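Local coordinates for increased recombination centers protein 6 (Saccharomyces cerevisiae, PDB 3UC9) that acts as an accessory factor of clathrin coats, is related to small G proteins, and takes part in gross chromosomal rearrangements and telomere healing, at residues Asn28-Leu33 / Phe74-Asp79; Asn131-Leu136 / Glu191-His196. All blocks are in the same frame, centred on the assembly; numbering follows the deposited sequence.

Contact 1: residues Asn28-Leu33 / Phe74-Asp79; sequences NKILVL and FDLYID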
loop_
_atom_site.group_PDB
_atom_site.type_symbol
_atom_site.label_atom_id
_atom_site.label_comp_id
_atom_site.label_asym_id
_atom_site.label_seq_id
_atom_site.Cartn_x
_atom_site.Cartn_y
_atom_site.Cartn_z
ATOM N N ASN A 28 -6.094 -9.958 -6.291
ATOM C CA ASN A 28 -5.048 -9.403 -7.138
ATOM C C ASN A 28 -5.197 -7.916 -7.430
ATOM O O ASN A 28 -4.706 -7.430 -8.461
ATOM C CB ASN A 28 -4.938 -10.185 -8.454
ATOM C CG ASN A 28 -6.101 -9.945 -9.382
ATOM O OD1 ASN A 28 -7.223 -9.657 -8.944
ATOM N ND2 ASN A 28 -5.844 -10.071 -10.689
ATOM N N LYS A 29 -5.830 -7.188 -6.515
ATOM C CA LYS A 29 -5.954 -5.750 -6.668
ATOM C C LYS A 29 -4.943 -5.055 -5.753
ATOM O O LYS A 29 -4.718 -5.467 -4.606
ATOM C CB LYS A 29 -7.372 -5.270 -6.363
ATOM C CG LYS A 29 -8.508 -6.128 -6.902
ATOM C CD LYS A 29 -8.392 -6.453 -8.380
ATOM C CE LYS A 29 -9.529 -7.346 -8.858
ATOM N NZ LYS A 29 -9.247 -8.013 -10.172
ATOM N N ILE A 30 -4.314 -4.013 -6.277
ATOM C CA ILE A 30 -3.506 -3.120 -5.458
ATOM C C ILE A 30 -4.095 -1.718 -5.579
ATOM O O ILE A 30 -4.221 -1.180 -6.678
ATOM C CB ILE A 30 -2.025 -3.129 -5.863
ATOM C CG1 ILE A 30 -1.401 -4.491 -5.539
ATOM C CG2 ILE A 30 -1.256 -2.010 -5.111
ATOM C CD1 ILE A 30 0.079 -4.585 -5.894
ATOM N N LEU A 31 -4.502 -1.152 -4.444
ATOM C CA LEU A 31 -5.053 0.198 -4.397
ATOM C C LEU A 31 -3.949 1.166 -3.984
ATOM O O LEU A 31 -3.267 0.950 -2.983
ATOM C CB LEU A 31 -6.225 0.265 -3.417
ATOM C CG LEU A 31 -7.045 1.544 -3.203
ATOM C CD1 LEU A 31 -6.942 2.519 -4.342
ATOM C CD2 LEU A 31 -8.506 1.142 -2.994
ATOM N N VAL A 32 -3.771 2.221 -4.774
ATOM C CA VAL A 32 -2.862 3.303 -4.421
ATOM C C VAL A 32 -3.714 4.561 -4.222
ATOM O O VAL A 32 -4.389 5.016 -5.139
ATOM C CB VAL A 32 -1.784 3.532 -5.481
ATOM C CG1 VAL A 32 -0.798 4.600 -4.997
ATOM C CG2 VAL A 32 -1.049 2.212 -5.809
ATOM N N LEU A 33 -3.679 5.087 -3.004
ATOM C CA LEU A 33 -4.523 6.185 -2.559
ATOM C C LEU A 33 -3.645 7.344 -2.076
ATOM O O LEU A 33 -2.579 7.119 -1.492
ATOM C CB LEU A 33 -5.405 5.705 -1.407
ATOM C CG LEU A 33 -6.315 6.711 -0.693
ATOM C CD1 LEU A 33 -7.478 7.091 -1.596
ATOM C CD2 LEU A 33 -6.816 6.167 0.657
ATOM N N PHE A 74 -1.873 -8.475 -11.957
ATOM C CA PHE A 74 -2.667 -7.733 -10.968
ATOM C C PHE A 74 -3.325 -6.495 -11.591
ATOM O O PHE A 74 -2.942 -6.042 -12.680
ATOM C CB PHE A 74 -1.806 -7.339 -9.753
ATOM C CG PHE A 74 -0.831 -6.225 -10.029
ATOM C CD1 PHE A 74 -1.098 -4.934 -9.614
ATOM C CD2 PHE A 74 0.347 -6.472 -10.720
ATOM C CE1 PHE A 74 -0.208 -3.910 -9.873
ATOM C CE2 PHE A 74 1.225 -5.459 -10.994
ATOM C CZ PHE A 74 0.950 -4.172 -10.567
ATOM N N ASP A 75 -4.325 -5.968 -10.888
ATOM C CA ASP A 75 -5.022 -4.752 -11.281
ATOM C C ASP A 75 -4.633 -3.622 -10.319
ATOM O O ASP A 75 -4.596 -3.823 -9.111
ATOM C CB ASP A 75 -6.530 -4.968 -11.223
ATOM C CG ASP A 75 -7.039 -5.956 -12.263
ATOM O OD1 ASP A 75 -6.297 -6.298 -13.212
ATOM O OD2 ASP A 75 -8.214 -6.377 -12.136
ATOM N N LEU A 76 -4.368 -2.444 -10.873
ATOM C CA LEU A 76 -4.052 -1.258 -10.111
ATOM C C LEU A 76 -5.308 -0.394 -10.040
ATOM O O LEU A 76 -5.891 -0.037 -11.070
ATOM C CB LEU A 76 -2.904 -0.505 -10.788
ATOM C CG LEU A 76 -2.165 0.602 -10.052
ATOM C CD1 LEU A 76 -1.393 0.033 -8.863
ATOM C CD2 LEU A 76 -1.219 1.304 -11.003
ATOM N N TYR A 77 -5.742 -0.105 -8.819
ATOM C CA TYR A 77 -6.815 0.846 -8.566
ATOM C C TYR A 77 -6.200 2.129 -8.011
ATOM O O TYR A 77 -5.545 2.113 -6.964
ATOM C CB TYR A 77 -7.805 0.282 -7.542
ATOM C CG TYR A 77 -8.599 -0.948 -7.954
ATOM C CD1 TYR A 77 -8.613 -1.427 -9.267
ATOM C CD2 TYR A 77 -9.395 -1.607 -7.019
ATOM C CE1 TYR A 77 -9.365 -2.551 -9.613
ATOM C CE2 TYR A 77 -10.160 -2.714 -7.364
ATOM C CZ TYR A 77 -10.147 -3.179 -8.654
ATOM O OH TYR A 77 -10.919 -4.275 -8.977
ATOM N N ILE A 78 -6.381 3.236 -8.717
ATOM C CA ILE A 78 -5.824 4.519 -8.306
ATOM C C ILE A 78 -6.986 5.387 -7.837
ATOM O O ILE A 78 -7.976 5.551 -8.557
ATOM C CB ILE A 78 -5.071 5.204 -9.449
ATOM C CG1 ILE A 78 -4.005 4.263 -10.028
ATOM C CG2 ILE A 78 -4.424 6.513 -8.956
ATOM C CD1 ILE A 78 -3.557 4.638 -11.414
ATOM N N ASP A 79 -6.891 5.892 -6.611
ATOM C CA ASP A 79 -7.958 6.690 -6.032
ATOM C C ASP A 79 -7.371 7.901 -5.307
ATOM O O ASP A 79 -6.154 7.988 -5.063
ATOM C CB ASP A 79 -8.794 5.848 -5.059
ATOM C CG ASP A 79 -10.236 6.342 -4.907
ATOM O OD1 ASP A 79 -10.624 7.372 -5.505
ATOM O OD2 ASP A 79 -10.997 5.685 -4.162
#
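Residues K29-L33 and F74-D79 pair as neighbouring parallel strands in the mixed sheet of this Rossmann-like, small-G-protein-related fold, their short axes 21° apart. The ladder alternates regularly: I30 N donates to D75 O (2.9 Å), Y77 N to I30 O (2.8 Å), and V32 N to Y77 O (2.8 Å), all nearly straight. On one face K29 lies alongside D75, and its NZ meets D75 OD2 at 2.8 Å from above the carboxylate plane while also donating to N28 OD1 at 2.9 Å. K29 CB lies over one face of the Y77 ring; beyond CG the chain bends (chi2 -51°) and runs on to D75, with K29 CE 3.4 Å from Y77 OH. Shortening K29 to an alanine would probably leave D75 OD2 without its cation and uncover part of the Y77 ring. On the other face the two strands meet through apolar side chains: I30 CD1 meets F74 CD1 at 3.9 Å, and V32 CG2 touches L76 CD1 at 3.8 Å. Helix 39-50 packs on this second face through V32, L76 and I78. Within the sheet, strand 103-110 continues the pairing beyond 29-33, and strand 59-66 flanks 74-79, where D62 N binds D75 OD1.

Contact 2: residues Asn131-Leu136 / Glu191-His196; sequences NTFVVL and EIIDTH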
loop_
_atom_site.group_PDB
_atom_site.type_symbol
_atom_site.label_atom_id
_atom_site.label_comp_id
_atom_site.label_asym_id
_atom_site.label_seq_id
_atom_site.Cartn_x
_atom_site.Cartn_y
_atom_site.Cartn_z
ATOM N N ASN A 131 -4.971 -10.972 4.820
ATOM C CA ASN A 131 -3.753 -11.123 3.984
ATOM C C ASN A 131 -3.258 -9.834 3.286
ATOM O O ASN A 131 -2.108 -9.771 2.800
ATOM C CB ASN A 131 -4.000 -12.201 2.916
ATOM C CG ASN A 131 -2.733 -12.587 2.144
ATOM O OD1 ASN A 131 -1.719 -12.967 2.744
ATOM N ND2 ASN A 131 -2.800 -12.525 0.797
ATOM N N THR A 132 -4.116 -8.823 3.225
ATOM C CA THR A 132 -3.817 -7.576 2.528
ATOM C C THR A 132 -2.613 -6.860 3.135
ATOM O O THR A 132 -2.602 -6.556 4.326
ATOM C CB THR A 132 -5.047 -6.628 2.544
ATOM O OG1 THR A 132 -6.195 -7.303 1.998
ATOM C CG2 THR A 132 -4.798 -5.382 1.735
ATOM N N PHE A 133 -1.590 -6.577 2.334
ATOM C CA PHE A 133 -0.511 -5.728 2.842
ATOM C C PHE A 133 -0.955 -4.253 2.886
ATOM O O PHE A 133 -1.780 -3.806 2.073
ATOM C CB PHE A 133 0.813 -5.937 2.079
ATOM C CG PHE A 133 0.859 -5.367 0.673
ATOM C CD1 PHE A 133 1.023 -4.004 0.455
ATOM C CD2 PHE A 133 0.830 -6.207 -0.430
ATOM C CE1 PHE A 133 1.117 -3.491 -0.841
ATOM C CE2 PHE A 133 0.918 -5.698 -1.729
ATOM C CZ PHE A 133 1.057 -4.341 -1.929
ATOM N N VAL A 134 -0.432 -3.504 3.854
ATOM C CA VAL A 134 -0.745 -2.077 3.983
ATOM C C VAL A 134 0.542 -1.299 4.171
ATOM O O VAL A 134 1.244 -1.488 5.169
ATOM C CB VAL A 134 -1.668 -1.787 5.170
ATOM C CG1 VAL A 134 -1.961 -0.294 5.223
ATOM C CG2 VAL A 134 -2.972 -2.591 5.045
ATOM N N VAL A 135 0.849 -0.452 3.199
ATOM C CA VAL A 135 2.047 0.383 3.244
ATOM C C VAL A 135 1.620 1.829 3.306
ATOM O O VAL A 135 0.859 2.295 2.461
ATOM C CB VAL A 135 2.936 0.172 2.021
ATOM C CG1 VAL A 135 4.156 1.126 2.066
ATOM C CG2 VAL A 135 3.379 -1.302 1.922
ATOM N N LEU A 136 2.118 2.536 4.318
ATOM C CA LEU A 136 1.859 3.947 4.495
ATOM C C LEU A 136 3.134 4.677 4.121
ATOM O O LEU A 136 4.160 4.554 4.803
ATOM C CB LEU A 136 1.473 4.249 5.930
ATOM C CG LEU A 136 0.215 3.510 6.406
ATOM C CD1 LEU A 136 0.547 2.134 6.989
ATOM C CD2 LEU A 136 -0.521 4.342 7.425
ATOM N N GLU A 191 10.075 -5.154 -2.183
ATOM C CA GLU A 191 10.267 -6.410 -1.453
ATOM C C GLU A 191 8.979 -6.908 -0.796
ATOM O O GLU A 191 8.714 -8.115 -0.751
ATOM C CB GLU A 191 11.334 -6.229 -0.370
ATOM C CG GLU A 191 11.690 -7.506 0.376
ATOM C CD GLU A 191 12.870 -7.333 1.317
ATOM O OE1 GLU A 191 12.874 -6.368 2.109
ATOM O OE2 GLU A 191 13.779 -8.182 1.281
ATOM N N ILE A 192 8.200 -5.977 -0.259
ATOM C CA ILE A 192 6.927 -6.321 0.360
ATOM C C ILE A 192 6.003 -6.939 -0.683
ATOM O O ILE A 192 5.360 -7.952 -0.431
ATOM C CB ILE A 192 6.293 -5.103 1.041
ATOM C CG1 ILE A 192 7.093 -4.724 2.294
ATOM C CG2 ILE A 192 4.845 -5.390 1.405
ATOM C CD1 ILE A 192 6.609 -3.433 2.972
ATOM N N ILE A 193 5.983 -6.373 -1.880
ATOM C CA ILE A 193 5.133 -6.910 -2.942
ATOM C C ILE A 193 5.677 -8.260 -3.422
ATOM O O ILE A 193 4.918 -9.206 -3.606
ATOM C CB ILE A 193 4.983 -5.903 -4.097
ATOM C CG1 ILE A 193 4.321 -4.627 -3.565
ATOM C CG2 ILE A 193 4.125 -6.500 -5.244
ATOM C CD1 ILE A 193 4.245 -3.474 -4.550
ATOM N N ASP A 194 6.993 -8.346 -3.610
ATOM C CA ASP A 194 7.641 -9.586 -4.023
ATOM C C ASP A 194 7.356 -10.753 -3.083
ATOM O O ASP A 194 7.171 -11.876 -3.541
ATOM C CB ASP A 194 9.166 -9.417 -4.076
ATOM C CG ASP A 194 9.650 -8.681 -5.303
ATOM O OD1 ASP A 194 8.885 -8.506 -6.274
ATOM O OD2 ASP A 194 10.841 -8.298 -5.291
ATOM N N THR A 195 7.343 -10.493 -1.776
ATOM C CA THR A 195 7.231 -11.565 -0.783
ATOM C C THR A 195 5.776 -11.824 -0.368
ATOM O O THR A 195 5.513 -12.715 0.441
ATOM C CB THR A 195 8.124 -11.288 0.456
ATOM O OG1 THR A 195 7.738 -10.061 1.087
ATOM C CG2 THR A 195 9.605 -11.208 0.043
ATOM N N HIS A 196 4.845 -11.054 -0.932
ATOM C CA HIS A 196 3.407 -11.223 -0.684
ATOM C C HIS A 196 2.888 -12.584 -1.161
ATOM O O HIS A 196 3.293 -13.073 -2.214
ATOM C CB HIS A 196 2.611 -10.098 -1.376
ATOM C CG HIS A 196 1.131 -10.174 -1.164
ATOM N ND1 HIS A 196 0.531 -9.876 0.043
ATOM C CD2 HIS A 196 0.132 -10.528 -2.006
ATOM C CE1 HIS A 196 -0.779 -10.035 -0.075
ATOM N NE2 HIS A 196 -1.047 -10.410 -1.317
#
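The F133 ring turns its edge toward the face of the H196 imidazole, a T-shaped pair with centroids 5.5 Å apart and planes at 79°. The touching atoms are F133 CD2 and H196 ND1, 3.7 Å from each other. One face of the phenyl ring receives the I192 methyl CG2, which stands 4.1 Å from F133 CG, and I193 CG1 reaches the far end of the ring, 3.7 Å from F133 CZ. With its CG held between the backbone N and the carbonyl carbon (chi1 73°), F133 sends its ring into this group of side chains. Farther along the strand, V135 CG2 meets I192 CD1 at 4.0 Å. At the other end the edge of the imidazole faces backbone: N131 O lies in the ring plane, 3.2 Å from H196 CE1.

This is alpha/beta layer packing, in which the last modelled helix, 185-195, lies over a parallel strand of the central sheet. The short axes of 133-136 and 191-195 run antiparallel at 177°, and their closest approach is 10.1 Å.

Just beyond the first shell, N131 ND2 donates to D197 O and to Q27 OE1, which fixes the amide beside H196. W198 forms a second edge-to-face pair with H196 and also touches I193. The H196 side chain reaches the sheet as well, touching A104 of strand 103-110. On the sheet side, F133 and V135 bond through their backbones to strand 103-110, and V134 does so to the stretch around 163-167.

In the fold
Contacts 1 and 2 are both buried and share one sheet, yet they use it differently. Contact 1 lies within the sheet, strand to strand, and rests on a backbone ladder supplemented by a salt bridge at partly exposed K29. Contact 2 joins the sheet to a covering helix and rests mainly on ring and aliphatic packing. Strand 103-110 separates 29-35 from 133-138 and pairs with both. The centres of the two contacts are about 13 Å apart, but the side chains meet where I30 CD1 comes within 4.1 Å of F133 CZ. W198 links the two further, touching I30 and F74 as well as I193 and H196.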